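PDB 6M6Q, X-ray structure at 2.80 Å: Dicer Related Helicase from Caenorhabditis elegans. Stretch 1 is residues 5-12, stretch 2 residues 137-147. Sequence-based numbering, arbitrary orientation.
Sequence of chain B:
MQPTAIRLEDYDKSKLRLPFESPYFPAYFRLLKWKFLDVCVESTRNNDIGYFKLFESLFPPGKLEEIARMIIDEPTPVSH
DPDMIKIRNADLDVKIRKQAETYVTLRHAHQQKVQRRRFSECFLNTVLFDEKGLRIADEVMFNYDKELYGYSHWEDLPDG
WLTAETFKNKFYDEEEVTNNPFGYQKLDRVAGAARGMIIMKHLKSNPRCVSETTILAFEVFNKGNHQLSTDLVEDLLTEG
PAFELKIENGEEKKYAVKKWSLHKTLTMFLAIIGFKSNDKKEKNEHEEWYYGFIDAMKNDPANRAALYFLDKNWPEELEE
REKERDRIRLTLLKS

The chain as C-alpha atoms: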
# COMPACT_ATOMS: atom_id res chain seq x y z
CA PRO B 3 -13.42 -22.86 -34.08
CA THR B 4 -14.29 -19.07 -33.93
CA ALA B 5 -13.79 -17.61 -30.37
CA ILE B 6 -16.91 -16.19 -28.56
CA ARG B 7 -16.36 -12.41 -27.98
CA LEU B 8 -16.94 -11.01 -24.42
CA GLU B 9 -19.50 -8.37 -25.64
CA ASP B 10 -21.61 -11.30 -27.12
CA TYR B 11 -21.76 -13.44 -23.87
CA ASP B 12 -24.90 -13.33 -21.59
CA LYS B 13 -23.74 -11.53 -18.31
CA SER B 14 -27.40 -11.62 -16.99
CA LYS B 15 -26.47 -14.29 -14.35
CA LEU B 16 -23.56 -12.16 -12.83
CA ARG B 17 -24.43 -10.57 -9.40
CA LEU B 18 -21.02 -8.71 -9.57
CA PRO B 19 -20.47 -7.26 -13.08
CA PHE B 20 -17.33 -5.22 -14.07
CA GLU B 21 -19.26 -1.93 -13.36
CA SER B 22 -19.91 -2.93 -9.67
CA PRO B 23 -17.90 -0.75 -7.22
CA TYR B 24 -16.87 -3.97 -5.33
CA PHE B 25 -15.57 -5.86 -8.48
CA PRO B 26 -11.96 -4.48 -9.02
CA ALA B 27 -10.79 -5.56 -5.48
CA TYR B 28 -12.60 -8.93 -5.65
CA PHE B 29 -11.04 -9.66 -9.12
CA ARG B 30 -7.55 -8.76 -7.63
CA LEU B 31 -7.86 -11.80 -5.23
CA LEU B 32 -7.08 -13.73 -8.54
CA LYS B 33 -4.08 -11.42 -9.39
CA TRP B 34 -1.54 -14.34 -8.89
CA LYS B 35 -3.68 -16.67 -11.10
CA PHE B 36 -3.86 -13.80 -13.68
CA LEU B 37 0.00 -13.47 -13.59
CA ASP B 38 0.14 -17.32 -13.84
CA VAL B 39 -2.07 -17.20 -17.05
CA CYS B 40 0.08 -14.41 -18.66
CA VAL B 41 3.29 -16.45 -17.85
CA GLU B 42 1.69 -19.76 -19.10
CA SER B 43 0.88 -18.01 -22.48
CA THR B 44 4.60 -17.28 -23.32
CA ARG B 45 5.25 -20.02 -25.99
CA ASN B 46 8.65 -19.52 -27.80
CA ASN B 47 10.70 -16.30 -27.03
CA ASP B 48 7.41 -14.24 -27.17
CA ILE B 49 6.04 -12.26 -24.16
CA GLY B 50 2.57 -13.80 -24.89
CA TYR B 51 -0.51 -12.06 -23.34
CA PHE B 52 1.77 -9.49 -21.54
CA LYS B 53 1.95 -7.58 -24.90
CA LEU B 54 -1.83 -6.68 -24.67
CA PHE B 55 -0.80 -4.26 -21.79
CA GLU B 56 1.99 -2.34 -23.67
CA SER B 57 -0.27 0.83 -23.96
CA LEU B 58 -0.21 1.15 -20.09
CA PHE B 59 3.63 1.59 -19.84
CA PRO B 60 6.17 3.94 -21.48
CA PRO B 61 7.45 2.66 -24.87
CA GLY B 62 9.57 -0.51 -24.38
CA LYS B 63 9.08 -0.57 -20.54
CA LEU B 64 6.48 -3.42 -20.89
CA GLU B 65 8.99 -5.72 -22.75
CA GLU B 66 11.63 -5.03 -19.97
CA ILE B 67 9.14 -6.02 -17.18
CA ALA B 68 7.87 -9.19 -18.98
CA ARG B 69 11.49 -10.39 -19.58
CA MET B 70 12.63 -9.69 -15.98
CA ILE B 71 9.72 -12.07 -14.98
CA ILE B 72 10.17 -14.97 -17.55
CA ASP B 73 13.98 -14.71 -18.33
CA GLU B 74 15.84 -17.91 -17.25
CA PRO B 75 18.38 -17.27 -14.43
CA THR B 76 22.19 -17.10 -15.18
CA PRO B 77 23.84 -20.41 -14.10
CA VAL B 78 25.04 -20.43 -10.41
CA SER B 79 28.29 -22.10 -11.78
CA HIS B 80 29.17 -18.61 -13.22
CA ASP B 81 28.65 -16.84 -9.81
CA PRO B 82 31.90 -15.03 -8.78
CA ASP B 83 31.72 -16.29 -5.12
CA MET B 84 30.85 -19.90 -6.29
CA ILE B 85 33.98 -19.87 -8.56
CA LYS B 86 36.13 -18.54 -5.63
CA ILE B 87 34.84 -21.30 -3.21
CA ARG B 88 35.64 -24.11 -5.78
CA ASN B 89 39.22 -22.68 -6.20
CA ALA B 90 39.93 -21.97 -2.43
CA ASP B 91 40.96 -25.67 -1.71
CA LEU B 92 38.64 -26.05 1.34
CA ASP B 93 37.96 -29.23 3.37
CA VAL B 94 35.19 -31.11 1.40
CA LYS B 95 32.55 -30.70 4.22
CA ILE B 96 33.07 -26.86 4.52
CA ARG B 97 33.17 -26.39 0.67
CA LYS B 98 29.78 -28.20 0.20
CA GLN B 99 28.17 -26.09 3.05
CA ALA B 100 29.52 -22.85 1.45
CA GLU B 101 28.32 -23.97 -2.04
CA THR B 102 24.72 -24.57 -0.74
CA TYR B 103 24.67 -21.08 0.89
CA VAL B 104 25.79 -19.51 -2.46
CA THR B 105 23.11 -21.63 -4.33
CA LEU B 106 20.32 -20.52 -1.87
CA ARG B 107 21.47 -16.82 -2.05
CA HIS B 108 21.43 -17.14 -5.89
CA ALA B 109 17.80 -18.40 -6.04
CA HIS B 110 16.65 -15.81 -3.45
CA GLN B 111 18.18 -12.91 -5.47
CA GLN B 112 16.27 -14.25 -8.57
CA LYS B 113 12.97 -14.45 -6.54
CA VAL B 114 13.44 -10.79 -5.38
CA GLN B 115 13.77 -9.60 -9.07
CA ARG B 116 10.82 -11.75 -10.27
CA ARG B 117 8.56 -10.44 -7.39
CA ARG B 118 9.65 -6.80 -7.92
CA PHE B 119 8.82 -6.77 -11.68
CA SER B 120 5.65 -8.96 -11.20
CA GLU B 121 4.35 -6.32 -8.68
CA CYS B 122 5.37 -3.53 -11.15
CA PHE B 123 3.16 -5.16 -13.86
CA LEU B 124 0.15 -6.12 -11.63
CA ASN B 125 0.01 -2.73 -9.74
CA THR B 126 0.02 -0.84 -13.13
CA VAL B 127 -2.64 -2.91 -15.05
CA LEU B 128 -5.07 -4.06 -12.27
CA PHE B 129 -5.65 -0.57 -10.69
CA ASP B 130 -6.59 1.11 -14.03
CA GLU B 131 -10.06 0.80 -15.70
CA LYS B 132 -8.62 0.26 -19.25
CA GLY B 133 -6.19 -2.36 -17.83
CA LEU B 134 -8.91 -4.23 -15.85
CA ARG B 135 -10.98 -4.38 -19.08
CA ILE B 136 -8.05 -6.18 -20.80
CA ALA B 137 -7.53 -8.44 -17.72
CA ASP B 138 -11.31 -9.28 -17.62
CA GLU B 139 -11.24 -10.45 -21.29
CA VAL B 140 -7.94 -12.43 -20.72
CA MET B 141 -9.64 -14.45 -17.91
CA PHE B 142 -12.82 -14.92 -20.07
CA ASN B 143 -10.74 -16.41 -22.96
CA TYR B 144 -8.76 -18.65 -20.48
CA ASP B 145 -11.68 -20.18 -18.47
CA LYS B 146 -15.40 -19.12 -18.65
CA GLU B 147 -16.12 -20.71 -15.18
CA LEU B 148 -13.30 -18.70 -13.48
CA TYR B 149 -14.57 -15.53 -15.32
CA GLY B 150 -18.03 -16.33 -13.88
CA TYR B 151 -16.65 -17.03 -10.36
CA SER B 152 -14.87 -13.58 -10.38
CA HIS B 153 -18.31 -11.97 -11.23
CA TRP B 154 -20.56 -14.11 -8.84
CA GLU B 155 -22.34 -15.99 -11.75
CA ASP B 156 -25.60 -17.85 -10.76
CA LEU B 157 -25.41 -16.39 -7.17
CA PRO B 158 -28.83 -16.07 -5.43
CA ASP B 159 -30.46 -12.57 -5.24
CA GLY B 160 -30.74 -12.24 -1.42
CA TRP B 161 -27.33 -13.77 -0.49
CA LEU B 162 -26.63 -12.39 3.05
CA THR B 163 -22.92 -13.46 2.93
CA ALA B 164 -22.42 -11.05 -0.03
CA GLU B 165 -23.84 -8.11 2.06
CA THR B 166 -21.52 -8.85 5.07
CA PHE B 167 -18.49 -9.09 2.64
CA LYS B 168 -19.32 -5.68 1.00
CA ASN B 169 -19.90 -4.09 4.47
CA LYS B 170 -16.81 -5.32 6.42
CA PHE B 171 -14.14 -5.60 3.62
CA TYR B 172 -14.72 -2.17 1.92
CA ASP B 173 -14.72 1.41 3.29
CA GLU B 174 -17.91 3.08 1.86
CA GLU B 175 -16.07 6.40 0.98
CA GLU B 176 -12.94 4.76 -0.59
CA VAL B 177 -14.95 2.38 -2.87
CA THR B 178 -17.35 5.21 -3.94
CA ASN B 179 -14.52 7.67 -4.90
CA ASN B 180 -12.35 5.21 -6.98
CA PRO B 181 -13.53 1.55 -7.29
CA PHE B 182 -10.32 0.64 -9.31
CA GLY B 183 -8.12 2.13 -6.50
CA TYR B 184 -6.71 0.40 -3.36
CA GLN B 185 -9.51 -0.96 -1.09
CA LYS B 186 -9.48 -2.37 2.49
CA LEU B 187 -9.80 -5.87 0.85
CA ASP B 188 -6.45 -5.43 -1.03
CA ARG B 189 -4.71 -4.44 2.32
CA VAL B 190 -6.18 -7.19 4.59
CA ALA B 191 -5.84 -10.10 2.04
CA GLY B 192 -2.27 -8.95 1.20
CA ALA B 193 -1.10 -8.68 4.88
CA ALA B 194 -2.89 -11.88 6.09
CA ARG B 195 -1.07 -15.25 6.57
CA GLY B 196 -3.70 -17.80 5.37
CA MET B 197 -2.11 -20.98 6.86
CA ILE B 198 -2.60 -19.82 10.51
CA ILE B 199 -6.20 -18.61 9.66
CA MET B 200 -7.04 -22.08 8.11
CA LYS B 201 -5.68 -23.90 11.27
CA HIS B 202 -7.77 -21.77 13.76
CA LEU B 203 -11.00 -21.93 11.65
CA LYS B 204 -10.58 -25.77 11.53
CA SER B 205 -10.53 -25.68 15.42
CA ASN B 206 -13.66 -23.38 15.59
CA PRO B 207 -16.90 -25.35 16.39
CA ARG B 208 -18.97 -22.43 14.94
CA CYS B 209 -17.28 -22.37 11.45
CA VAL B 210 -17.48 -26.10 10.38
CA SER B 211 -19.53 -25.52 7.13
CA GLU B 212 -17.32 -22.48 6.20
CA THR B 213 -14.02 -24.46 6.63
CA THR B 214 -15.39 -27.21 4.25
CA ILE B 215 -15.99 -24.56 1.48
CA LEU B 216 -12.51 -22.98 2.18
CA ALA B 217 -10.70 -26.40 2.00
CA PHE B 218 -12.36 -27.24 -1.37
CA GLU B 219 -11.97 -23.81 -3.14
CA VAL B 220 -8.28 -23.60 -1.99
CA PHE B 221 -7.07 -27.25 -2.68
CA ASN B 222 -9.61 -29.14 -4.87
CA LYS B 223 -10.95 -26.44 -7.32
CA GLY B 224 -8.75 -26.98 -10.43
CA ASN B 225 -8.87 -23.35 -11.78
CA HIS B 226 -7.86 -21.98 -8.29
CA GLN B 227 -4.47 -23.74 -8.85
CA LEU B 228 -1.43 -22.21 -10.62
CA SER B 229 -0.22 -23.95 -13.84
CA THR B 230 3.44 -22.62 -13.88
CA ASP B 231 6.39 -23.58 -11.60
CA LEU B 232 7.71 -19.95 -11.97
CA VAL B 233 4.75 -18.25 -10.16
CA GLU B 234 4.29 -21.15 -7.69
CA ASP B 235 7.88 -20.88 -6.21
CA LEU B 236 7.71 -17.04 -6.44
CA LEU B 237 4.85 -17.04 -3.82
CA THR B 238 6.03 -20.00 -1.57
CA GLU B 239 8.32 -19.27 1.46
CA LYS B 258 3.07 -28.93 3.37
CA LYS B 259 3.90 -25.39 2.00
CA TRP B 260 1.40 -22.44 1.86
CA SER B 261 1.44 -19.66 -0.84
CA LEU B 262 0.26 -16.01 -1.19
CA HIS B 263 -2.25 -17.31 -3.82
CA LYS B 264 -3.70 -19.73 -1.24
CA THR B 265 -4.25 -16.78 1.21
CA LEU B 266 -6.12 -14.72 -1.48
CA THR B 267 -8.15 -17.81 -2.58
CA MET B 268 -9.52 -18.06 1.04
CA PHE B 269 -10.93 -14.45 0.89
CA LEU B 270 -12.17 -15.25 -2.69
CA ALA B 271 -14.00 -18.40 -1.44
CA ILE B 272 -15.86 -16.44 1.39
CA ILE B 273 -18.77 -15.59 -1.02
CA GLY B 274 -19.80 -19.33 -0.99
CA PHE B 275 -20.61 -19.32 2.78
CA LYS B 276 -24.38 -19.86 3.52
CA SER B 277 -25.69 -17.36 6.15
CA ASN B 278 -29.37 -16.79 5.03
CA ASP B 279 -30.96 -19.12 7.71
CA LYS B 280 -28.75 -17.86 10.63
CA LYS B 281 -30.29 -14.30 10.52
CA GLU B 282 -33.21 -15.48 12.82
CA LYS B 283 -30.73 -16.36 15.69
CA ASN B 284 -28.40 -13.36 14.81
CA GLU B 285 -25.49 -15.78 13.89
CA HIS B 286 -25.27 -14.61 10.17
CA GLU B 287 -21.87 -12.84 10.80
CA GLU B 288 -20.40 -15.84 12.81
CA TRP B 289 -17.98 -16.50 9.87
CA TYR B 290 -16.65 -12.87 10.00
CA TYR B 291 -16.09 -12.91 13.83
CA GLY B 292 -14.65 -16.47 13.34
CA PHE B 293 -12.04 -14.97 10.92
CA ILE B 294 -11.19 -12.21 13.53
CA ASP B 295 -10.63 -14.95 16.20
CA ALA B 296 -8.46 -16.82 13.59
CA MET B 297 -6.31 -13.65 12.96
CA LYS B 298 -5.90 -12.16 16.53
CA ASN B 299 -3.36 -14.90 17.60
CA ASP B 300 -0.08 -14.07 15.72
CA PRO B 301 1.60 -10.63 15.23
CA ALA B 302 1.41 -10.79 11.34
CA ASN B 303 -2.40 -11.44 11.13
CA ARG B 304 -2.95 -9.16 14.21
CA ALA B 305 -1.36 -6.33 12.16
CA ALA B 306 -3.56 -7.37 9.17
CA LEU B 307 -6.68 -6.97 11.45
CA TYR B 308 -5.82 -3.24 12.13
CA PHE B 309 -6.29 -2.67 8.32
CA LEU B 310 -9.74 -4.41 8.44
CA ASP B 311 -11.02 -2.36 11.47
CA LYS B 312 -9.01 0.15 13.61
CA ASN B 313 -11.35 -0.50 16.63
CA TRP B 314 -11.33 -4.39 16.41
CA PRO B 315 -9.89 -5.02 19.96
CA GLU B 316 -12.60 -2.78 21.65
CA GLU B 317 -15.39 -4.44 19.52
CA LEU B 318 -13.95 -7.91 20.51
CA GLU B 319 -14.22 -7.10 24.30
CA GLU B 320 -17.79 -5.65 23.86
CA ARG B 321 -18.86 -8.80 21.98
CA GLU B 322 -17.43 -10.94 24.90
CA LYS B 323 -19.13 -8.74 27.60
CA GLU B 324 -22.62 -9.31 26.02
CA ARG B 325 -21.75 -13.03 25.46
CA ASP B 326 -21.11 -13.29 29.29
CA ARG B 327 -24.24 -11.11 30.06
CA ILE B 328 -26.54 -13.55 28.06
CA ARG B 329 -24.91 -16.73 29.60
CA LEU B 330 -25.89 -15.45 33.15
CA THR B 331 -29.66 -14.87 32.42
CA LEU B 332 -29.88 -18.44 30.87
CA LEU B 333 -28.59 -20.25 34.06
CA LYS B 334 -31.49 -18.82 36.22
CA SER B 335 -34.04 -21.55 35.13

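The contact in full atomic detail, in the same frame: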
# COMPACT_ATOMS: atom_id res chain seq x y z
N ALA B 5 -13.73 -17.97 -31.81
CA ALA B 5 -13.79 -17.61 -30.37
C ALA B 5 -15.00 -16.70 -30.10
O ALA B 5 -15.14 -15.67 -30.80
CB ALA B 5 -12.49 -16.94 -29.96
N ILE B 6 -15.79 -17.04 -29.08
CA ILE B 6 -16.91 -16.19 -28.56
C ILE B 6 -16.33 -14.90 -27.96
O ILE B 6 -15.45 -14.98 -27.10
CB ILE B 6 -17.73 -16.98 -27.53
CG1 ILE B 6 -18.37 -18.22 -28.16
CG2 ILE B 6 -18.76 -16.08 -26.86
CD1 ILE B 6 -18.70 -19.33 -27.16
N ARG B 7 -16.78 -13.75 -28.47
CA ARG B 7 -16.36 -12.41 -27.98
C ARG B 7 -17.05 -12.12 -26.65
O ARG B 7 -18.19 -12.60 -26.46
CB ARG B 7 -16.67 -11.35 -29.04
CG ARG B 7 -15.68 -11.32 -30.19
CD ARG B 7 -16.26 -10.75 -31.49
NE ARG B 7 -17.13 -9.58 -31.31
CZ ARG B 7 -18.41 -9.51 -31.67
NH1 ARG B 7 -19.01 -10.56 -32.22
NH2 ARG B 7 -19.11 -8.41 -31.46
N LEU B 8 -16.39 -11.39 -25.76
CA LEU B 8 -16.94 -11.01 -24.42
C LEU B 8 -18.28 -10.29 -24.60
O LEU B 8 -19.25 -10.70 -23.97
CB LEU B 8 -15.93 -10.12 -23.68
CG LEU B 8 -16.12 -10.01 -22.16
CD1 LEU B 8 -14.80 -9.85 -21.47
CD2 LEU B 8 -17.05 -8.86 -21.78
N GLU B 9 -18.32 -9.27 -25.48
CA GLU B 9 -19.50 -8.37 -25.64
C GLU B 9 -20.73 -9.18 -26.06
O GLU B 9 -21.85 -8.72 -25.77
CB GLU B 9 -19.19 -7.23 -26.61
CG GLU B 9 -18.69 -7.67 -27.96
CD GLU B 9 -17.90 -6.61 -28.71
OE1 GLU B 9 -18.47 -5.52 -28.98
OE2 GLU B 9 -16.70 -6.85 -28.98
N ASP B 10 -20.53 -10.38 -26.65
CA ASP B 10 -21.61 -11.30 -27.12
C ASP B 10 -22.22 -12.07 -25.93
O ASP B 10 -23.45 -12.24 -25.92
CB ASP B 10 -21.10 -12.28 -28.18
CG ASP B 10 -20.56 -11.63 -29.45
OD1 ASP B 10 -19.73 -12.28 -30.13
OD2 ASP B 10 -20.97 -10.49 -29.75
N TYR B 11 -21.39 -12.53 -24.99
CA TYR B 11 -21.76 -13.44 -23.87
C TYR B 11 -22.89 -12.83 -23.03
O TYR B 11 -23.00 -11.60 -22.99
CB TYR B 11 -20.52 -13.72 -23.00
CG TYR B 11 -20.64 -14.91 -22.07
CD1 TYR B 11 -20.32 -16.19 -22.51
CD2 TYR B 11 -20.98 -14.75 -20.74
CE1 TYR B 11 -20.39 -17.28 -21.66
CE2 TYR B 11 -21.07 -15.83 -19.88
CZ TYR B 11 -20.75 -17.10 -20.33
OH TYR B 11 -20.83 -18.17 -19.49
N ASP B 12 -23.63 -13.67 -22.30
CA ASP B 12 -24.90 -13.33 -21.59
C ASP B 12 -24.69 -12.20 -20.56
O ASP B 12 -25.29 -11.13 -20.77
CB ASP B 12 -25.48 -14.57 -20.90
CG ASP B 12 -26.99 -14.53 -20.76
OD1 ASP B 12 -27.57 -13.40 -20.88
OD2 ASP B 12 -27.58 -15.61 -20.53
N ALA B 137 -7.72 -7.31 -18.65
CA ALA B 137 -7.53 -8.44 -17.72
C ALA B 137 -8.81 -9.27 -17.65
O ALA B 137 -8.70 -10.50 -17.59
CB ALA B 137 -7.12 -7.93 -16.37
N ASP B 138 -9.98 -8.61 -17.68
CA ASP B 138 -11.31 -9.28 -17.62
C ASP B 138 -11.43 -10.21 -18.83
O ASP B 138 -11.69 -11.39 -18.63
CB ASP B 138 -12.45 -8.26 -17.55
CG ASP B 138 -13.78 -8.79 -17.01
OD1 ASP B 138 -13.74 -9.71 -16.16
OD2 ASP B 138 -14.85 -8.27 -17.44
N GLU B 139 -11.14 -9.69 -20.02
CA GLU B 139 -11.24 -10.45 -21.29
C GLU B 139 -10.19 -11.57 -21.32
O GLU B 139 -10.49 -12.62 -21.92
CB GLU B 139 -11.08 -9.52 -22.50
CG GLU B 139 -11.48 -10.19 -23.81
CD GLU B 139 -11.43 -9.34 -25.05
OE1 GLU B 139 -11.47 -8.10 -24.91
OE2 GLU B 139 -11.34 -9.93 -26.17
N VAL B 140 -9.01 -11.38 -20.73
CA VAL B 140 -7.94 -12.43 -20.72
C VAL B 140 -8.48 -13.64 -19.95
O VAL B 140 -8.38 -14.78 -20.49
CB VAL B 140 -6.61 -11.92 -20.14
CG1 VAL B 140 -5.71 -13.08 -19.68
CG2 VAL B 140 -5.88 -11.03 -21.13
N MET B 141 -9.08 -13.40 -18.79
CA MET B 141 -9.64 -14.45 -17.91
C MET B 141 -10.79 -15.17 -18.62
O MET B 141 -10.88 -16.42 -18.52
CB MET B 141 -10.13 -13.85 -16.58
CG MET B 141 -9.00 -13.33 -15.69
SD MET B 141 -7.62 -14.52 -15.45
CE MET B 141 -8.40 -15.71 -14.36
N PHE B 142 -11.65 -14.41 -19.32
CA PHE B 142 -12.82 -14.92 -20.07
C PHE B 142 -12.35 -15.92 -21.12
O PHE B 142 -12.97 -16.97 -21.25
CB PHE B 142 -13.60 -13.77 -20.71
CG PHE B 142 -14.78 -14.19 -21.55
CD1 PHE B 142 -15.98 -14.54 -20.97
CD2 PHE B 142 -14.69 -14.22 -22.94
CE1 PHE B 142 -17.06 -14.91 -21.74
CE2 PHE B 142 -15.77 -14.62 -23.70
CZ PHE B 142 -16.96 -14.95 -23.11
N ASN B 143 -11.28 -15.59 -21.84
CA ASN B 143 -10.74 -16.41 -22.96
C ASN B 143 -10.03 -17.64 -22.38
O ASN B 143 -10.00 -18.67 -23.08
CB ASN B 143 -9.81 -15.59 -23.85
CG ASN B 143 -10.50 -14.49 -24.63
OD1 ASN B 143 -11.72 -14.37 -24.62
ND2 ASN B 143 -9.71 -13.67 -25.30
N TYR B 144 -9.49 -17.55 -21.16
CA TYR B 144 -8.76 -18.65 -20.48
C TYR B 144 -9.76 -19.70 -19.99
O TYR B 144 -9.62 -20.87 -20.33
CB TYR B 144 -7.86 -18.14 -19.34
CG TYR B 144 -7.33 -19.24 -18.45
CD1 TYR B 144 -6.34 -20.12 -18.90
CD2 TYR B 144 -7.83 -19.45 -17.17
CE1 TYR B 144 -5.90 -21.17 -18.11
CE2 TYR B 144 -7.38 -20.48 -16.36
CZ TYR B 144 -6.42 -21.36 -16.84
OH TYR B 144 -5.96 -22.39 -16.07
N ASP B 145 -10.71 -19.29 -19.15
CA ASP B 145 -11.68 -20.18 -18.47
C ASP B 145 -12.95 -19.39 -18.16
O ASP B 145 -12.88 -18.42 -17.34
CB ASP B 145 -11.08 -20.80 -17.20
CG ASP B 145 -11.94 -21.86 -16.55
OD1 ASP B 145 -11.90 -23.00 -17.01
OD2 ASP B 145 -12.61 -21.54 -15.59
N LYS B 146 -14.07 -19.78 -18.79
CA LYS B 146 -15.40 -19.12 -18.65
C LYS B 146 -15.87 -19.25 -17.20
O LYS B 146 -16.46 -18.27 -16.69
CB LYS B 146 -16.40 -19.77 -19.61
CG LYS B 146 -15.96 -19.85 -21.07
CD LYS B 146 -16.44 -18.68 -21.88
CE LYS B 146 -15.78 -18.61 -23.25
NZ LYS B 146 -16.33 -19.64 -24.16
N GLU B 147 -15.65 -20.41 -16.56
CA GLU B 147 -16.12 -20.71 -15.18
C GLU B 147 -15.43 -19.76 -14.20
O GLU B 147 -16.11 -19.22 -13.33
CB GLU B 147 -15.82 -22.16 -14.79
CG GLU B 147 -16.60 -22.65 -13.58
CD GLU B 147 -16.07 -22.23 -12.21
OE1 GLU B 147 -16.84 -22.29 -11.25
OE2 GLU B 147 -14.89 -21.89 -12.11
O HOH W 1 -13.37 -12.80 -26.93

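What kind of backbone arrangement brings the two stretches together? Residues 137-144 form the end of a helix, held by i to i+4 bonds such as Phe142 N to Asp138 O (3.1 Å), and a segment without regular helical bonding lies against it. That segment turns on itself through Tyr11 N to Leu8 O (3.0 Å). The nearest CA atoms across the contact are those of Leu8 and Glu139, 6.5 Å apart. No direct hydrogen bond crosses the contact, so packing does most of the work.

What meets Asp138 and Glu139? Leu8 does: the end of its side chain comes nearer than its sideways CA-to-CB bond suggests. Its CD1 lies 4.3 Å from Asp138 C and 3.6 Å from Glu139 CA, resting on the helix backbone, and it also reaches Phe142 CB at 4.2 Å.

Why is Phe142 the hub? Its CA-to-CB bond points toward stretch 1, and its ring is used on both face and edge. Leu8 CA sits over one face, 4.3 Å from the ring centroid, in a CH-pi contact that places a slightly polarized C-H against the pi cloud. At the edge, Phe142 CE1 approaches Tyr11 CG at 3.6 Å; the ring planes stand at 80°, so the edge of Phe142 meets the face of Tyr11. Ile6 O also lies near the ring plane, 3.4 Å from Phe142 CE2, where the ring's slightly positive rim faces the carbonyl oxygen.

How do the residues beyond Phe142 complete the contact? Asn143 joins through water 1, which donates to Ile6 O at 3.0 Å and to Asn143 OD1 at 3.2 Å, bridging two acceptors that could not bond each other. After the helix breaks at Asp145, the CA-to-CB bond of Lys146 points toward stretch 1, with CD 4.2 Å from Tyr11 CE1 and NZ 3.8 Å from Ile6 CD1.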